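Local coordinates for protein Ta0487 (Thermoplasma acidophilum, PDB 3KBQ) that is of unknown function but belongs to the CinA family, this chain being its probable molybdopterin-binding domain, at residues B[65-70]-B[148-153]. Sequence-based numbering, arbitrary orientation.
Sequences LVVSSG and IILPGV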
loop_
_atom_site.group_PDB
_atom_site.type_symbol
_atom_site.label_atom_id
_atom_site.label_comp_id
_atom_site.label_asym_id
_atom_site.label_seq_id
_atom_site.Cartn_x
_atom_site.Cartn_y
_atom_site.Cartn_z
ATOM N N LEU B 65 -10.244 -7.725 -9.987
ATOM C CA LEU B 65 -9.466 -6.885 -10.899
ATOM C C LEU B 65 -8.325 -6.302 -10.079
ATOM O O LEU B 65 -8.553 -5.739 -8.989
ATOM C CB LEU B 65 -10.303 -5.739 -11.459
ATOM C CG LEU B 65 -9.500 -4.614 -12.170
ATOM C CD1 LEU B 65 -8.801 -5.129 -13.426
ATOM C CD2 LEU B 65 -10.432 -3.490 -12.562
ATOM N N VAL B 66 -7.112 -6.457 -10.584
ATOM C CA VAL B 66 -5.907 -6.028 -9.879
ATOM C C VAL B 66 -5.134 -5.129 -10.819
ATOM O O VAL B 66 -4.878 -5.501 -11.987
ATOM C CB VAL B 66 -5.042 -7.274 -9.474
ATOM C CG1 VAL B 66 -3.708 -6.857 -8.857
ATOM C CG2 VAL B 66 -5.837 -8.146 -8.456
ATOM N N VAL B 67 -4.795 -3.912 -10.367
ATOM C CA VAL B 67 -3.997 -3.034 -11.242
ATOM C C VAL B 67 -2.710 -2.693 -10.537
ATOM O O VAL B 67 -2.760 -2.267 -9.361
ATOM C CB VAL B 67 -4.756 -1.687 -11.598
ATOM C CG1 VAL B 67 -3.918 -0.838 -12.582
ATOM C CG2 VAL B 67 -6.186 -1.956 -12.161
ATOM N N SER B 68 -1.561 -2.935 -11.180
ATOM C CA SER B 68 -0.246 -2.580 -10.599
ATOM C C SER B 68 0.414 -1.473 -11.423
ATOM O O SER B 68 0.160 -1.339 -12.633
ATOM C CB SER B 68 0.735 -3.763 -10.516
ATOM O OG SER B 68 1.141 -4.186 -11.822
ATOM N N SER B 69 1.233 -0.651 -10.782
ATOM C CA SER B 69 2.119 0.196 -11.563
ATOM C C SER B 69 3.518 0.175 -10.979
ATOM O O SER B 69 3.697 0.019 -9.761
ATOM C CB SER B 69 1.620 1.635 -11.641
ATOM O OG SER B 69 1.807 2.259 -10.377
ATOM N N GLY B 70 4.508 0.399 -11.846
ATOM C CA GLY B 70 5.871 0.408 -11.403
ATOM C C GLY B 70 6.617 -0.874 -11.749
ATOM O O GLY B 70 6.030 -1.932 -11.841
ATOM N N ILE B 148 -3.991 -5.957 -14.680
ATOM C CA ILE B 148 -3.426 -4.930 -15.580
ATOM C C ILE B 148 -2.101 -4.466 -14.964
ATOM O O ILE B 148 -2.078 -3.987 -13.816
ATOM C CB ILE B 148 -4.371 -3.710 -15.679
ATOM C CG1 ILE B 148 -5.748 -4.119 -16.237
ATOM C CG2 ILE B 148 -3.763 -2.595 -16.525
ATOM C CD1 ILE B 148 -5.810 -4.014 -17.723
ATOM N N ILE B 149 -1.009 -4.593 -15.710
ATOM C CA ILE B 149 0.329 -4.312 -15.168
ATOM C C ILE B 149 0.867 -3.131 -15.979
ATOM O O ILE B 149 0.979 -3.242 -17.217
ATOM C CB ILE B 149 1.220 -5.583 -15.268
ATOM C CG1 ILE B 149 0.637 -6.716 -14.409
ATOM C CG2 ILE B 149 2.723 -5.296 -14.867
ATOM C CD1 ILE B 149 1.357 -8.086 -14.675
ATOM N N LEU B 150 1.145 -2.012 -15.295
ATOM C CA LEU B 150 1.413 -0.717 -15.943
ATOM C C LEU B 150 2.786 -0.199 -15.553
ATOM O O LEU B 150 3.301 -0.604 -14.507
ATOM C CB LEU B 150 0.363 0.304 -15.528
ATOM C CG LEU B 150 -1.102 -0.055 -15.836
ATOM C CD1 LEU B 150 -2.086 0.982 -15.276
ATOM C CD2 LEU B 150 -1.197 -0.190 -17.331
ATOM N N PRO B 151 3.394 0.658 -16.398
ATOM C CA PRO B 151 4.652 1.366 -16.047
ATOM C C PRO B 151 4.412 2.302 -14.896
ATOM O O PRO B 151 3.262 2.695 -14.628
ATOM C CB PRO B 151 4.951 2.232 -17.271
ATOM C CG PRO B 151 4.204 1.575 -18.424
ATOM C CD PRO B 151 2.980 0.920 -17.784
ATOM N N GLY B 152 5.490 2.691 -14.230
ATOM C CA GLY B 152 5.337 3.564 -13.043
ATOM C C GLY B 152 5.412 5.038 -13.440
ATOM O O GLY B 152 5.070 5.919 -12.660
ATOM N N VAL B 153 5.898 5.317 -14.636
ATOM C CA VAL B 153 5.884 6.719 -15.127
ATOM C C VAL B 153 4.427 7.219 -15.292
ATOM O O VAL B 153 3.702 6.677 -16.121
ATOM C CB VAL B 153 6.644 6.828 -16.449
ATOM C CG1 VAL B 153 6.501 8.277 -17.066
ATOM C CG2 VAL B 153 8.138 6.471 -16.207
HETATM O O HOH W 1 3.377 -2.597 -12.605
#
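Val67 and Ser69 share one face of the parallel strand pair with Ile148 and Leu150; Ser68 and Ile149 lie on the other. On the first face Val67 CG1, anti to its backbone N (chi1 -177°), reaches over to Leu150 CD1 at 3.7 Å, and the two side chains cross obliquely; Leu65 CD1 adds a looser touch on Ile148 CG1. Helix 23-34 covers Val67 and Ser69 through Ile28, and Met157 of helix 154-163 packs on Ser69 and Leu150. On the second face Ser68 OG stands 3.4 Å from Ile149 CA and close to Ile149 CG2; the Ser68 side chain also touches Phe56 of helix 49-62. Between the faces, Ile148 N to Val66 O and Ser68 N to Ile148 O, each 2.9 Å, are nearly straight. Strands 65-69 and 145-150 are central neighbours in the mixed sheet of an alpha/beta/alpha sandwich, as in MoCF_biosynth domains, and strand 5-11 bonds the far edge of 65-69. Toward the C-terminal ends the bonds bend: Leu150 N lies 37° above the carbonyl plane of Ser68 O, and Gly70 N reaches Leu150 O at 3.1 Å with an N-H...O angle of 136°. A water joins the strand ends, accepting from Ser68 OG and donating to Gly70 O and to Leu150 O, which is thereby gripped twice. Past the strands Gly70 CA lies 3.6 Å from Gly152 CA, an approach a side chain on Gly152 would block; Gly70 has a backbone conformation that would press a CB against the carbonyl O before it. A sulfate ion bound near Gly70 may mark a pocket at these strand ends.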